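Local coordinates for heme-binding protein A / AI-2 binding protein A (Helicobacter pylori SS1, PDB 6OFQ), which probably serves as the periplasmic substrate-binding component of an ABC transporter, and binds the short peptide STSA, at residues A317-Y328 with R383-S394. Residues are numbered along the deposited sequence; the frame is centred on the assembly and turned at random.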
ATOM      1  N   ALA A 317     -21.568 -17.608  -5.487  1.00  8.98           N
ATOM      2  CA  ALA A 317     -21.026 -18.769  -6.206  1.00  9.30           C
ATOM      3  C   ALA A 317     -19.592 -19.111  -5.831  1.00  8.99           C
ATOM      4  O   ALA A 317     -19.102 -20.176  -6.190  1.00  9.88           O
ATOM      5  CB  ALA A 317     -21.110 -18.600  -7.709  1.00  9.61           C
ATOM      6  N   ILE A 318     -18.960 -18.302  -4.993  1.00  8.06           N
ATOM      7  CA  ILE A 318     -17.574 -18.554  -4.578  1.00  8.99           C
ATOM      8  C   ILE A 318     -17.537 -18.907  -3.114  1.00  9.01           C
ATOM      9  O   ILE A 318     -17.968 -18.151  -2.240  1.00  8.91           O
ATOM     10  CB  ILE A 318     -16.693 -17.319  -4.832  1.00  8.80           C
ATOM     11  CG1 ILE A 318     -16.578 -17.084  -6.331  1.00  7.50           C
ATOM     12  CG2 ILE A 318     -15.289 -17.446  -4.236  1.00  8.28           C
ATOM     13  CD1 ILE A 318     -16.212 -15.694  -6.758  1.00  7.61           C
ATOM     14  N   ASN A 319     -17.150 -20.158  -2.833  1.00  8.18           N
ATOM     15  CA  ASN A 319     -17.083 -20.594  -1.453  1.00  9.33           C
ATOM     16  C   ASN A 319     -15.849 -20.139  -0.712  1.00  9.15           C
ATOM     17  O   ASN A 319     -14.749 -20.653  -0.903  1.00  8.37           O
ATOM     18  CB  ASN A 319     -17.222 -22.121  -1.403  1.00  9.43           C
ATOM     19  CG  ASN A 319     -17.165 -22.664   0.002  1.00 11.02           C
ATOM     20  OD1 ASN A 319     -16.825 -22.015   0.979  1.00 11.51           O
ATOM     21  ND2 ASN A 319     -17.612 -23.931   0.118  1.00 14.66           N
ATOM     22  N   VAL A 320     -15.956 -19.010  -0.032  1.00  9.46           N
ATOM     23  CA  VAL A 320     -14.771 -18.369   0.544  1.00 10.16           C
ATOM     24  C   VAL A 320     -14.142 -19.208   1.647  1.00  9.91           C
ATOM     25  O   VAL A 320     -12.915 -19.211   1.787  1.00  9.67           O
ATOM     26  CB  VAL A 320     -15.053 -16.897   0.994  1.00 11.21           C
ATOM     27  CG1 VAL A 320     -13.883 -16.355   1.800  1.00 12.54           C
ATOM     28  CG2 VAL A 320     -15.351 -16.042  -0.221  1.00 13.92           C
ATOM     29  N   ASP A 321     -14.936 -19.930   2.441  1.00  9.65           N
ATOM     30  CA  ASP A 321     -14.327 -20.822   3.441  1.00 10.74           C
ATOM     31  C   ASP A 321     -13.373 -21.845   2.757  1.00 10.46           C
ATOM     32  O   ASP A 321     -12.249 -22.115   3.185  1.00 11.94           O
ATOM     33  CB  ASP A 321     -15.346 -21.564   4.291  1.00 12.26           C
ATOM     34  CG  ASP A 321     -16.122 -20.668   5.224  1.00 15.97           C
ATOM     35  OD1 ASP A 321     -15.626 -19.633   5.705  1.00 16.66           O
ATOM     36  OD2 ASP A 321     -17.241 -21.062   5.599  1.00 24.15           O
ATOM     37  N   ASP A 322     -13.805 -22.405   1.638  1.00 10.05           N
ATOM     38  CA  ASP A 322     -12.978 -23.339   0.867  1.00 10.73           C
ATOM     39  C   ASP A 322     -11.781 -22.663   0.225  1.00 10.06           C
ATOM     40  O   ASP A 322     -10.654 -23.157   0.192  1.00 11.06           O
ATOM     41  CB  ASP A 322     -13.857 -24.007  -0.183  1.00 11.61           C
ATOM     42  CG  ASP A 322     -13.207 -25.214  -0.792  1.00 14.74           C
ATOM     43  OD1 ASP A 322     -12.822 -26.082   0.021  1.00 16.65           O
ATOM     44  OD2 ASP A 322     -13.224 -25.344  -2.025  1.00 15.10           O
ATOM     45  N   TYR A 323     -12.005 -21.446  -0.285  1.00  9.26           N
ATOM     46  CA  TYR A 323     -10.917 -20.667  -0.828  1.00  8.47           C
ATOM     47  C   TYR A 323      -9.811 -20.424   0.199  1.00  8.84           C
ATOM     48  O   TYR A 323      -8.613 -20.545  -0.145  1.00 11.69           O
ATOM     49  CB  TYR A 323     -11.481 -19.356  -1.391  1.00  8.21           C
ATOM     50  CG  TYR A 323     -10.494 -18.437  -2.079  1.00  9.06           C
ATOM     51  CD1 TYR A 323     -10.234 -18.546  -3.400  1.00 10.11           C
ATOM     52  CD2 TYR A 323      -9.873 -17.404  -1.427  1.00  9.24           C
ATOM     53  CE1 TYR A 323      -9.303 -17.757  -4.037  1.00 10.38           C
ATOM     54  CE2 TYR A 323      -9.019 -16.548  -2.075  1.00 10.64           C
ATOM     55  CZ  TYR A 323      -8.715 -16.710  -3.384  1.00 10.92           C
ATOM     56  OH  TYR A 323      -7.802 -15.879  -4.001  1.00 13.28           O
ATOM     57  N   ILE A 324     -10.167 -20.038   1.400  1.00  9.30           N
ATOM     58  CA  ILE A 324      -9.208 -19.849   2.445  1.00 10.24           C
ATOM     59  C   ILE A 324      -8.408 -21.121   2.766  1.00 12.11           C
ATOM     60  O   ILE A 324      -7.211 -21.036   2.973  1.00 11.68           O
ATOM     61  CB  ILE A 324      -9.834 -19.141   3.641  1.00 11.31           C
ATOM     62  CG1 ILE A 324     -10.122 -17.691   3.169  1.00 12.80           C
ATOM     63  CG2 ILE A 324      -9.017 -19.271   4.930  1.00 12.03           C
ATOM     64  CD1 ILE A 324     -10.967 -16.975   4.194  1.00 14.03           C
ATOM     65  N   LYS A 325      -9.100 -22.252   2.813  1.00 14.83           N
ATOM     66  CA  LYS A 325      -8.375 -23.525   2.946  1.00 18.20           C
ATOM     67  C   LYS A 325      -7.398 -23.835   1.827  1.00 19.05           C
ATOM     68  O   LYS A 325      -6.235 -24.138   2.102  1.00 18.60           O
ATOM     69  CB  LYS A 325      -9.427 -24.633   3.090  1.00 21.81           C
ATOM     70  CG  LYS A 325     -10.143 -24.572   4.414  1.00 29.93           C
ATOM     71  CD  LYS A 325     -11.174 -25.654   4.717  1.00 40.92           C
ATOM     72  CE  LYS A 325     -11.826 -25.296   6.052  1.00 50.04           C
ATOM     73  NZ  LYS A 325     -12.655 -26.372   6.663  1.00 60.09           N
ATOM     74  N   VAL A 326      -7.828 -23.711   0.568  1.00 17.09           N
ATOM     75  CA  VAL A 326      -6.998 -23.986  -0.593  1.00 17.79           C
ATOM     76  C   VAL A 326      -5.876 -23.029  -0.874  1.00 19.83           C
ATOM     77  O   VAL A 326      -4.757 -23.428  -1.222  1.00 18.39           O
ATOM     78  CB  VAL A 326      -7.842 -24.055  -1.889  1.00 20.16           C
ATOM     79  CG1 VAL A 326      -6.987 -24.265  -3.135  1.00 23.59           C
ATOM     80  CG2 VAL A 326      -8.777 -25.224  -1.708  1.00 22.18           C
ATOM     81  N   ILE A 327      -6.210 -21.747  -0.886  1.00 16.78           N
ATOM     82  CA  ILE A 327      -5.285 -20.747  -1.299  1.00 18.61           C
ATOM     83  C   ILE A 327      -4.437 -20.384  -0.110  1.00 16.99           C
ATOM     84  O   ILE A 327      -3.270 -20.073  -0.281  1.00 18.83           O
ATOM     85  CB  ILE A 327      -5.918 -19.454  -1.871  1.00 22.42           C
ATOM     86  CG1 ILE A 327      -6.530 -19.666  -3.248  1.00 25.63           C
ATOM     87  CG2 ILE A 327      -4.933 -18.284  -1.945  1.00 23.77           C
ATOM     88  CD1 ILE A 327      -7.022 -21.045  -3.628  1.00 29.11           C
ATOM     89  N   TYR A 328      -5.036 -20.223   1.057  1.00 12.86           N
ATOM     90  CA  TYR A 328      -4.295 -19.714   2.179  1.00 11.43           C
ATOM     91  C   TYR A 328      -3.884 -20.710   3.218  1.00 11.22           C
ATOM     92  O   TYR A 328      -3.234 -20.379   4.207  1.00 10.70           O
ATOM     93  CB  TYR A 328      -5.084 -18.561   2.865  1.00 12.51           C
ATOM     94  CG  TYR A 328      -5.158 -17.252   2.054  1.00 11.47           C
ATOM     95  CD1 TYR A 328      -4.085 -16.382   1.956  1.00 12.48           C
ATOM     96  CD2 TYR A 328      -6.271 -16.979   1.288  1.00 14.15           C
ATOM     97  CE1 TYR A 328      -4.123 -15.270   1.135  1.00 13.38           C
ATOM     98  CE2 TYR A 328      -6.346 -15.841   0.489  1.00 14.58           C
ATOM     99  CZ  TYR A 328      -5.269 -15.004   0.411  1.00 13.46           C
ATOM    100  OH  TYR A 328      -5.422 -13.877  -0.382  1.00 14.83           O
ATOM    101  N   ARG A 383       1.343 -14.455  -7.873  1.00 17.28           N
ATOM    102  CA  ARG A 383       0.272 -14.992  -7.022  1.00 20.97           C
ATOM    103  C   ARG A 383       0.295 -16.505  -7.169  1.00 18.34           C
ATOM    104  O   ARG A 383       0.681 -17.005  -8.212  1.00 16.31           O
ATOM    105  CB  ARG A 383      -1.110 -14.558  -7.533  1.00 23.97           C
ATOM    106  CG  ARG A 383      -1.573 -13.213  -7.006  1.00 34.39           C
ATOM    107  CD  ARG A 383      -3.031 -12.993  -7.414  1.00 37.99           C
ATOM    108  NE  ARG A 383      -3.832 -13.849  -6.549  1.00 37.16           N
ATOM    109  CZ  ARG A 383      -4.195 -13.477  -5.323  1.00 39.94           C
ATOM    110  NH1 ARG A 383      -3.912 -12.253  -4.867  1.00 39.49           N
ATOM    111  NH2 ARG A 383      -4.844 -14.349  -4.571  1.00 36.46           N
ATOM    112  N   ASN A 384      -0.308 -17.229  -6.242  1.00 16.36           N
ATOM    113  CA  ASN A 384      -0.491 -18.662  -6.459  1.00 17.84           C
ATOM    114  C   ASN A 384      -1.435 -18.886  -7.638  1.00 16.69           C
ATOM    115  O   ASN A 384      -2.539 -18.371  -7.547  1.00 15.97           O
ATOM    116  CB  ASN A 384      -1.112 -19.179  -5.178  1.00 19.08           C
ATOM    117  CG  ASN A 384      -1.180 -20.683  -5.094  1.00 20.55           C
ATOM    118  OD1 ASN A 384      -1.217 -21.388  -6.086  1.00 20.64           O
ATOM    119  ND2 ASN A 384      -1.171 -21.172  -3.859  1.00 30.40           N
ATOM    120  N   PRO A 385      -1.092 -19.666  -8.675  1.00 15.56           N
ATOM    121  CA  PRO A 385      -1.937 -19.886  -9.835  1.00 14.39           C
ATOM    122  C   PRO A 385      -3.284 -20.541  -9.474  1.00 13.91           C
ATOM    123  O   PRO A 385      -4.236 -20.370 -10.223  1.00 13.50           O
ATOM    124  CB  PRO A 385      -1.110 -20.689 -10.836  1.00 19.39           C
ATOM    125  CG  PRO A 385       0.110 -21.086 -10.098  1.00 20.94           C
ATOM    126  CD  PRO A 385       0.254 -20.223  -8.885  1.00 19.47           C
ATOM    127  N   LYS A 386      -3.327 -21.221  -8.340  1.00 15.65           N
ATOM    128  CA  LYS A 386      -4.526 -21.858  -7.815  1.00 16.07           C
ATOM    129  C   LYS A 386      -5.691 -20.904  -7.658  1.00 13.58           C
ATOM    130  O   LYS A 386      -6.853 -21.299  -7.768  1.00 13.29           O
ATOM    131  CB  LYS A 386      -4.276 -22.615  -6.495  1.00 21.24           C
ATOM    132  CG  LYS A 386      -3.571 -23.950  -6.683  1.00 26.01           C
ATOM    133  CD  LYS A 386      -3.560 -24.848  -5.445  1.00 35.32           C
ATOM    134  CE  LYS A 386      -2.827 -24.191  -4.280  1.00 43.65           C
ATOM    135  NZ  LYS A 386      -1.672 -24.980  -3.768  1.00 49.38           N
ATOM    136  N   GLY A 387      -5.407 -19.633  -7.383  1.00 12.05           N
ATOM    137  CA  GLY A 387      -6.465 -18.711  -7.062  1.00 10.01           C
ATOM    138  C   GLY A 387      -7.351 -18.431  -8.256  1.00  9.23           C
ATOM    139  O   GLY A 387      -8.561 -18.559  -8.116  1.00  9.12           O
ATOM    140  N   ALA A 388      -6.782 -18.070  -9.388  1.00  7.64           N
ATOM    141  CA  ALA A 388      -7.538 -17.829 -10.601  1.00  7.93           C
ATOM    142  C   ALA A 388      -8.241 -19.108 -11.031  1.00  8.13           C
ATOM    143  O   ALA A 388      -9.354 -19.030 -11.495  1.00  8.58           O
ATOM    144  CB  ALA A 388      -6.710 -17.219 -11.696  1.00  8.44           C
ATOM    145  N   VAL A 389      -7.563 -20.240 -10.908  1.00  9.03           N
ATOM    146  CA  VAL A 389      -8.191 -21.519 -11.273  1.00  8.86           C
ATOM    147  C   VAL A 389      -9.414 -21.830 -10.413  1.00  8.24           C
ATOM    148  O   VAL A 389     -10.443 -22.258 -10.910  1.00  8.44           O
ATOM    149  CB  VAL A 389      -7.123 -22.617 -11.194  1.00  9.98           C
ATOM    150  CG1 VAL A 389      -7.733 -24.021 -11.221  1.00  9.96           C
ATOM    151  CG2 VAL A 389      -6.107 -22.455 -12.293  1.00 10.51           C
ATOM    152  N   PHE A 390      -9.337 -21.501  -9.134  1.00  7.91           N
ATOM    153  CA  PHE A 390     -10.455 -21.637  -8.193  1.00  7.55           C
ATOM    154  C   PHE A 390     -11.624 -20.780  -8.630  1.00  8.57           C
ATOM    155  O   PHE A 390     -12.760 -21.260  -8.624  1.00  8.64           O
ATOM    156  CB  PHE A 390      -9.971 -21.314  -6.766  1.00  8.72           C
ATOM    157  CG  PHE A 390     -10.971 -21.589  -5.665  1.00  9.09           C
ATOM    158  CD1 PHE A 390     -12.096 -20.791  -5.502  1.00  9.80           C
ATOM    159  CD2 PHE A 390     -10.839 -22.701  -4.839  1.00 10.08           C
ATOM    160  CE1 PHE A 390     -13.033 -21.062  -4.518  1.00  9.97           C
ATOM    161  CE2 PHE A 390     -11.750 -22.958  -3.815  1.00 10.47           C
ATOM    162  CZ  PHE A 390     -12.856 -22.142  -3.667  1.00 11.03           C
ATOM    163  N   ILE A 391     -11.378 -19.511  -8.949  1.00  7.69           N
ATOM    164  CA  ILE A 391     -12.467 -18.616  -9.313  1.00  7.81           C
ATOM    165  C   ILE A 391     -13.085 -19.140 -10.625  1.00  7.30           C
ATOM    166  O   ILE A 391     -14.313 -19.141 -10.825  1.00  7.78           O
ATOM    167  CB  ILE A 391     -12.042 -17.138  -9.425  1.00  8.70           C
ATOM    168  CG1 ILE A 391     -11.486 -16.609  -8.093  1.00  9.91           C
ATOM    169  CG2 ILE A 391     -13.157 -16.263  -9.931  1.00  8.37           C
ATOM    170  CD1 ILE A 391     -12.395 -16.664  -6.898  1.00 10.82           C
ATOM    171  N   GLN A 392     -12.252 -19.522 -11.585  1.00  6.83           N
ATOM    172  CA  GLN A 392     -12.724 -20.057 -12.858  1.00  6.94           C
ATOM    173  C   GLN A 392     -13.608 -21.269 -12.594  1.00  6.91           C
ATOM    174  O   GLN A 392     -14.667 -21.396 -13.210  1.00  7.84           O
ATOM    175  CB  GLN A 392     -11.501 -20.467 -13.697  1.00  6.32           C
ATOM    176  CG  GLN A 392     -11.830 -21.065 -15.057  1.00  7.33           C
ATOM    177  CD  GLN A 392     -10.536 -21.520 -15.703  1.00  7.26           C
ATOM    178  OE1 GLN A 392      -9.831 -22.436 -15.245  1.00  8.13           O
ATOM    179  NE2 GLN A 392     -10.243 -20.850 -16.795  1.00  8.85           N
ATOM    180  N   ALA A 393     -13.218 -22.130 -11.670  1.00  8.08           N
ATOM    181  CA  ALA A 393     -13.978 -23.377 -11.451  1.00  7.92           C
ATOM    182  C   ALA A 393     -15.284 -23.067 -10.740  1.00  9.23           C
ATOM    183  O   ALA A 393     -16.329 -23.624 -11.075  1.00  9.40           O
ATOM    184  CB  ALA A 393     -13.246 -24.340 -10.548  1.00  8.09           C
ATOM    185  N   SER A 394     -15.223 -22.130  -9.796  1.00  8.27           N
ATOM    186  CA  SER A 394     -16.444 -21.791  -9.051  1.00  8.86           C
ATOM    187  C   SER A 394     -17.456 -21.149  -9.997  1.00  9.26           C
ATOM    188  O   SER A 394     -18.651 -21.499  -9.951  1.00  9.89           O
ATOM    189  CB  SER A 394     -16.095 -20.719  -8.016  1.00  8.98           C
ATOM    190  OG  SER A 394     -15.213 -21.176  -7.014  1.00 10.58           O
TER
HETATM  191  O   HOH W   1     -16.464 -22.169  -4.759  1.00 11.74           O
HETATM  192  O   HOH W   2      -6.992 -13.885  -2.616  1.00 18.93           O
HETATM  193  O   HOH W   3      -4.285 -25.850  -1.754  1.00 36.94           O
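The ring of Y323 turns its edge toward one face of F390 in a T-shaped stack, centroids 5.3 Å apart and planes at 79°. CD1 of Y323 stands over the rim of that face, 3.6 Å from F390 CD1, and Y323 CB adds a CH-pi contact. At the edge of the F390 ring lie I318 CG2 and the carboxylate of D322, whose OD2 is 3.3 Å from F390 CE2. The side chain of F390 is a knob in the hole formed by D322, Y323, V326 and I327; with its CG anti to the backbone N (chi1 -172°), the ring reaches across to helix 320-328 and lodges between its side chains. One face of the Y323 ring carries I327 CG1, which also packs 3.9 Å from G387 CA. Beyond F390, the CD1 methyls of I318 and I391 meet at 3.9 Å.

Water bridges both ends of the contact. One water joins the hydroxyls of Y323 and Y328 and accepts from R383 NH2 at 2.9 Å; another accepts from N319 N and donates to S394 OG, itself bonded to F390 O.

The helices 320-328 and 386-394 run nearly antiparallel, at 152° with axes 10.0 Å apart, and pack on the mixed sheet of this lobe of the periplasmic binding protein fold: Y323 and I391 both touch F425 of strand 423-429, while I318 and Y323 reach strand 497-510 and A388 rests on strand 400-407.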